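Local coordinates for Exo-beta-1,3-galactanase (Bifidobacterium bifidum, PDB 5FLW), which probably releases galactose from the ends of beta-1,3-galactan chains, as a putative exo-acting glycoside hydrolase of family 43, at residues Trp131-Gly140 against Met152-Tyr163. Numbering follows the deposited sequence.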
loop_
_atom_site.group_PDB
_atom_site.type_symbol
_atom_site.label_atom_id
_atom_site.label_comp_id
_atom_site.label_asym_id
_atom_site.label_seq_id
_atom_site.Cartn_x
_atom_site.Cartn_y
_atom_site.Cartn_z
ATOM N N TRP A 131 -10.063 -12.946 8.615
ATOM C CA TRP A 131 -10.080 -14.358 8.228
ATOM C C TRP A 131 -9.903 -15.186 9.500
ATOM O O TRP A 131 -8.869 -15.084 10.165
ATOM C CB TRP A 131 -8.964 -14.658 7.224
ATOM C CG TRP A 131 -8.921 -16.093 6.770
ATOM C CD1 TRP A 131 -8.031 -17.059 7.165
ATOM C CD2 TRP A 131 -9.796 -16.725 5.816
ATOM N NE1 TRP A 131 -8.297 -18.250 6.511
ATOM C CE2 TRP A 131 -9.371 -18.067 5.673
ATOM C CE3 TRP A 131 -10.879 -16.283 5.064
ATOM C CZ2 TRP A 131 -10.011 -18.969 4.812
ATOM C CZ3 TRP A 131 -11.517 -17.182 4.214
ATOM C CH2 TRP A 131 -11.089 -18.509 4.104
ATOM N N ARG A 132 -10.927 -15.969 9.870
ATOM C CA ARG A 132 -10.835 -16.939 10.968
ATOM C C ARG A 132 -10.583 -16.310 12.346
ATOM O O ARG A 132 -10.199 -17.026 13.291
ATOM C CB ARG A 132 -9.807 -18.028 10.665
ATOM C CG ARG A 132 -10.255 -18.898 9.527
ATOM C CD ARG A 132 -9.245 -19.965 9.187
ATOM N NE ARG A 132 -9.036 -20.925 10.265
ATOM C CZ ARG A 132 -9.765 -22.023 10.453
ATOM N NH1 ARG A 132 -10.797 -22.302 9.644
ATOM N NH2 ARG A 132 -9.482 -22.851 11.458
ATOM N N GLY A 133 -10.792 -14.998 12.487
ATOM C CA GLY A 133 -10.424 -14.292 13.694
ATOM C C GLY A 133 -8.971 -13.848 13.763
ATOM O O GLY A 133 -8.582 -13.240 14.770
ATOM N N TYR A 134 -8.165 -14.118 12.729
ATOM C CA TYR A 134 -6.738 -13.807 12.770
ATOM C C TYR A 134 -6.491 -12.301 12.717
ATOM O O TYR A 134 -7.268 -11.536 12.129
ATOM C CB TYR A 134 -5.998 -14.453 11.586
ATOM C CG TYR A 134 -6.092 -15.968 11.519
ATOM C CD1 TYR A 134 -6.374 -16.712 12.643
ATOM C CD2 TYR A 134 -5.852 -16.650 10.329
ATOM C CE1 TYR A 134 -6.460 -18.114 12.590
ATOM C CE2 TYR A 134 -5.930 -18.012 10.266
ATOM C CZ TYR A 134 -6.224 -18.746 11.396
ATOM O OH TYR A 134 -6.312 -20.115 11.309
ATOM N N LEU A 135 -5.351 -11.890 13.289
ATOM C CA LEU A 135 -4.907 -10.506 13.201
ATOM C C LEU A 135 -4.688 -10.087 11.756
ATOM O O LEU A 135 -4.061 -10.805 10.975
ATOM C CB LEU A 135 -3.565 -10.360 13.907
ATOM C CG LEU A 135 -3.500 -10.688 15.394
ATOM C CD1 LEU A 135 -2.038 -10.811 15.883
ATOM C CD2 LEU A 135 -4.305 -9.640 16.205
ATOM N N SER A 136 -5.165 -8.893 11.408
ATOM C CA SER A 136 -4.822 -8.227 10.152
ATOM C C SER A 136 -4.394 -6.793 10.469
ATOM O O SER A 136 -5.161 -6.031 11.077
ATOM C CB SER A 136 -6.015 -8.226 9.189
ATOM O OG SER A 136 -5.679 -7.569 7.974
ATOM N N ARG A 137 -3.161 -6.434 10.111
ATOM C CA ARG A 137 -2.683 -5.062 10.296
ATOM C C ARG A 137 -2.346 -4.428 8.944
ATOM O O ARG A 137 -3.272 -4.135 8.185
ATOM C CB ARG A 137 -1.604 -5.012 11.371
ATOM C CG ARG A 137 -2.205 -5.371 12.746
ATOM C CD ARG A 137 -1.278 -4.964 13.857
ATOM N NE ARG A 137 -1.787 -5.223 15.202
ATOM C CZ ARG A 137 -1.556 -6.358 15.835
ATOM N NH1 ARG A 137 -0.869 -7.306 15.188
ATOM N NH2 ARG A 137 -1.977 -6.555 17.089
ATOM N N ASP A 138 -1.070 -4.258 8.578
ATOM C CA ASP A 138 -0.779 -3.649 7.272
ATOM C C ASP A 138 -1.416 -4.459 6.149
ATOM O O ASP A 138 -1.426 -5.696 6.184
ATOM C CB ASP A 138 0.719 -3.632 6.997
ATOM C CG ASP A 138 1.450 -2.546 7.753
ATOM O OD1 ASP A 138 0.833 -1.805 8.577
ATOM O OD2 ASP A 138 2.677 -2.479 7.545
ATOM N N ILE A 139 -1.965 -3.754 5.156
ATOM C CA ILE A 139 -2.593 -4.384 4.007
ATOM C C ILE A 139 -2.058 -3.771 2.713
ATOM O O ILE A 139 -1.571 -2.633 2.683
ATOM C CB ILE A 139 -4.142 -4.298 4.009
ATOM C CG1 ILE A 139 -4.579 -2.829 4.060
ATOM C CG2 ILE A 139 -4.763 -5.146 5.146
ATOM C CD1 ILE A 139 -6.008 -2.614 3.591
ATOM N N GLY A 140 -2.173 -4.567 1.633
ATOM C CA GLY A 140 -2.035 -4.086 0.273
ATOM C C GLY A 140 -3.016 -4.841 -0.605
ATOM O O GLY A 140 -3.691 -5.753 -0.136
ATOM N N MET A 152 -3.413 -8.429 0.594
ATOM C CA MET A 152 -2.297 -8.934 1.381
ATOM C C MET A 152 -2.430 -8.368 2.780
ATOM O O MET A 152 -2.813 -7.204 2.948
ATOM C CB MET A 152 -0.937 -8.548 0.774
ATOM C CG MET A 152 -0.714 -9.035 -0.663
ATOM S SD MET A 152 -1.365 -7.932 -1.959
ATOM C CE MET A 152 -0.111 -6.626 -1.964
ATOM N N SER A 153 -2.117 -9.185 3.787
ATOM C CA SER A 153 -2.482 -8.839 5.162
ATOM C C SER A 153 -1.443 -9.382 6.133
ATOM O O SER A 153 -1.324 -10.604 6.289
ATOM C CB SER A 153 -3.867 -9.431 5.511
ATOM O OG SER A 153 -4.130 -9.362 6.914
ATOM N N GLU A 154 -0.752 -8.489 6.842
ATOM C CA GLU A 154 0.242 -8.919 7.820
ATOM C C GLU A 154 -0.444 -9.377 9.105
ATOM O O GLU A 154 -1.263 -8.648 9.681
ATOM C CB GLU A 154 1.248 -7.797 8.110
ATOM C CG GLU A 154 2.506 -8.271 8.864
ATOM C CD GLU A 154 2.362 -8.278 10.388
ATOM O OE1 GLU A 154 1.705 -7.362 10.934
ATOM O OE2 GLU A 154 2.909 -9.200 11.048
ATOM N N ASP A 155 -0.093 -10.585 9.551
ATOM C CA ASP A 155 -0.719 -11.264 10.685
ATOM C C ASP A 155 0.411 -11.689 11.619
ATOM O O ASP A 155 1.158 -12.634 11.305
ATOM C CB ASP A 155 -1.516 -12.452 10.134
ATOM C CG ASP A 155 -1.962 -13.462 11.186
ATOM O OD1 ASP A 155 -1.670 -13.340 12.395
ATOM O OD2 ASP A 155 -2.621 -14.454 10.744
ATOM N N ARG A 156 0.547 -10.988 12.763
ATOM C CA ARG A 156 1.741 -11.177 13.603
ATOM C C ARG A 156 1.913 -12.620 14.094
ATOM O O ARG A 156 3.045 -13.048 14.378
ATOM C CB ARG A 156 1.770 -10.203 14.771
ATOM C CG ARG A 156 3.181 -10.040 15.422
ATOM C CD ARG A 156 4.210 -9.386 14.480
ATOM N NE ARG A 156 3.597 -8.336 13.653
ATOM C CZ ARG A 156 3.564 -7.028 13.952
ATOM N NH1 ARG A 156 4.119 -6.554 15.069
ATOM N NH2 ARG A 156 2.942 -6.185 13.125
ATOM N N ASP A 157 0.817 -13.385 14.217
ATOM C CA ASP A 157 0.936 -14.743 14.737
ATOM C C ASP A 157 1.328 -15.766 13.667
ATOM O O ASP A 157 1.753 -16.870 14.028
ATOM C CB ASP A 157 -0.372 -15.213 15.377
ATOM C CG ASP A 157 -0.831 -14.336 16.539
ATOM O OD1 ASP A 157 -0.004 -13.909 17.374
ATOM O OD2 ASP A 157 -2.056 -14.079 16.576
ATOM N N HIS A 158 1.167 -15.442 12.354
ATOM C CA HIS A 158 1.305 -16.467 11.309
ATOM C C HIS A 158 2.254 -16.110 10.173
ATOM O O HIS A 158 3.000 -16.986 9.687
ATOM C CB HIS A 158 -0.058 -16.893 10.707
ATOM C CG HIS A 158 -1.032 -17.412 11.719
ATOM N ND1 HIS A 158 -2.189 -16.747 12.054
ATOM C CD2 HIS A 158 -1.004 -18.523 12.488
ATOM C CE1 HIS A 158 -2.844 -17.429 12.976
ATOM N NE2 HIS A 158 -2.145 -18.512 13.257
ATOM N N GLY A 159 2.233 -14.869 9.716
ATOM C CA GLY A 159 2.966 -14.451 8.550
ATOM C C GLY A 159 2.126 -13.457 7.794
ATOM O O GLY A 159 1.099 -12.982 8.285
ATOM N N THR A 160 2.558 -13.121 6.578
ATOM C CA THR A 160 1.791 -12.199 5.754
ATOM C C THR A 160 1.007 -13.009 4.721
ATOM O O THR A 160 1.593 -13.819 3.980
ATOM C CB THR A 160 2.688 -11.123 5.150
ATOM O OG1 THR A 160 3.286 -10.403 6.241
ATOM C CG2 THR A 160 1.888 -10.155 4.267
ATOM N N HIS A 161 -0.327 -12.837 4.741
ATOM C CA HIS A 161 -1.239 -13.590 3.893
ATOM C C HIS A 161 -1.410 -12.911 2.544
ATOM O O HIS A 161 -1.380 -11.681 2.431
ATOM C CB HIS A 161 -2.644 -13.668 4.504
ATOM C CG HIS A 161 -2.708 -14.345 5.837
ATOM N ND1 HIS A 161 -3.109 -15.655 5.991
ATOM C CD2 HIS A 161 -2.449 -13.882 7.083
ATOM C CE1 HIS A 161 -3.091 -15.972 7.276
ATOM N NE2 HIS A 161 -2.680 -14.919 7.959
ATOM N N ILE A 162 -1.669 -13.731 1.533
ATOM C CA ILE A 162 -2.366 -13.325 0.317
ATOM C C ILE A 162 -3.751 -13.949 0.417
ATOM O O ILE A 162 -3.879 -15.181 0.464
ATOM C CB ILE A 162 -1.648 -13.808 -0.954
ATOM C CG1 ILE A 162 -0.208 -13.254 -1.020
ATOM C CG2 ILE A 162 -2.473 -13.436 -2.188
ATOM C CD1 ILE A 162 0.628 -13.759 -2.179
ATOM N N TYR A 163 -4.784 -13.110 0.514
ATOM C CA TYR A 163 -6.168 -13.556 0.614
ATOM C C TYR A 163 -6.884 -13.280 -0.703
ATOM O O TYR A 163 -6.814 -12.158 -1.220
ATOM C CB TYR A 163 -6.884 -12.754 1.691
ATOM C CG TYR A 163 -6.521 -13.067 3.122
ATOM C CD1 TYR A 163 -6.555 -14.385 3.610
ATOM C CD2 TYR A 163 -6.220 -12.034 4.015
ATOM C CE1 TYR A 163 -6.260 -14.654 4.955
ATOM C CE2 TYR A 163 -5.914 -12.294 5.340
ATOM C CZ TYR A 163 -5.947 -13.592 5.805
ATOM O OH TYR A 163 -5.644 -13.841 7.113
HETATM O O HOH W 1 -4.809 -11.542 8.365
HETATM O O HOH W 2 -3.656 -14.064 14.137
HETATM O O HOH W 3 -0.384 -8.381 12.442
HETATM O O HOH W 4 1.501 -4.797 9.935
#
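Asp155 OD2, which lies 3.5 Å from Tyr134 CB, is gripped by two imidazoles: His158 ND1 reaches it at 2.7 Å on the syn side, 29° out of the carboxylate plane, and His161 NE2, whose ring is also held through ND1 by Asp175, takes the anti lone pair. With CG anti to the backbone N (chi1 166°), the carboxylate is brought against Tyr134 CB and Leu135, and its OD1 accepts Asp157 N in an Asx turn. His158 turns its edge to the face of Tyr134, CE1 lying over the middle of the ring, 3.6 Å above its plane, while Arg132 CB packs on the opposite face. Were this aspartate an alanine, the histidines would lose their shared acceptor and His158 would probably be free to turn off the tyrosine. Farther along, Ser136 OG and Ser153 OG are hydrogen-bonded at 2.6 Å, and a water ties Ser153 OG to Leu135 O and Tyr163 OH. Tyr163 meets Trp131 obliquely, its CE1 3.5 Å from Trp131 CG. Arg137 N donates to Glu154 O, and Glu154 N to Asp138 O, which leads into the antiparallel pairs Ile139–Ser153 and Gly140–Met152. These pairs join 139-143, the innermost strand of its blade, to 149-155, which pairs with 159-165, in the five-bladed beta-propeller characteristic of family 43; Asp138, salt-bridged to Arg83 and hydrogen-bonded to Ser190 N, links this blade to those on either side.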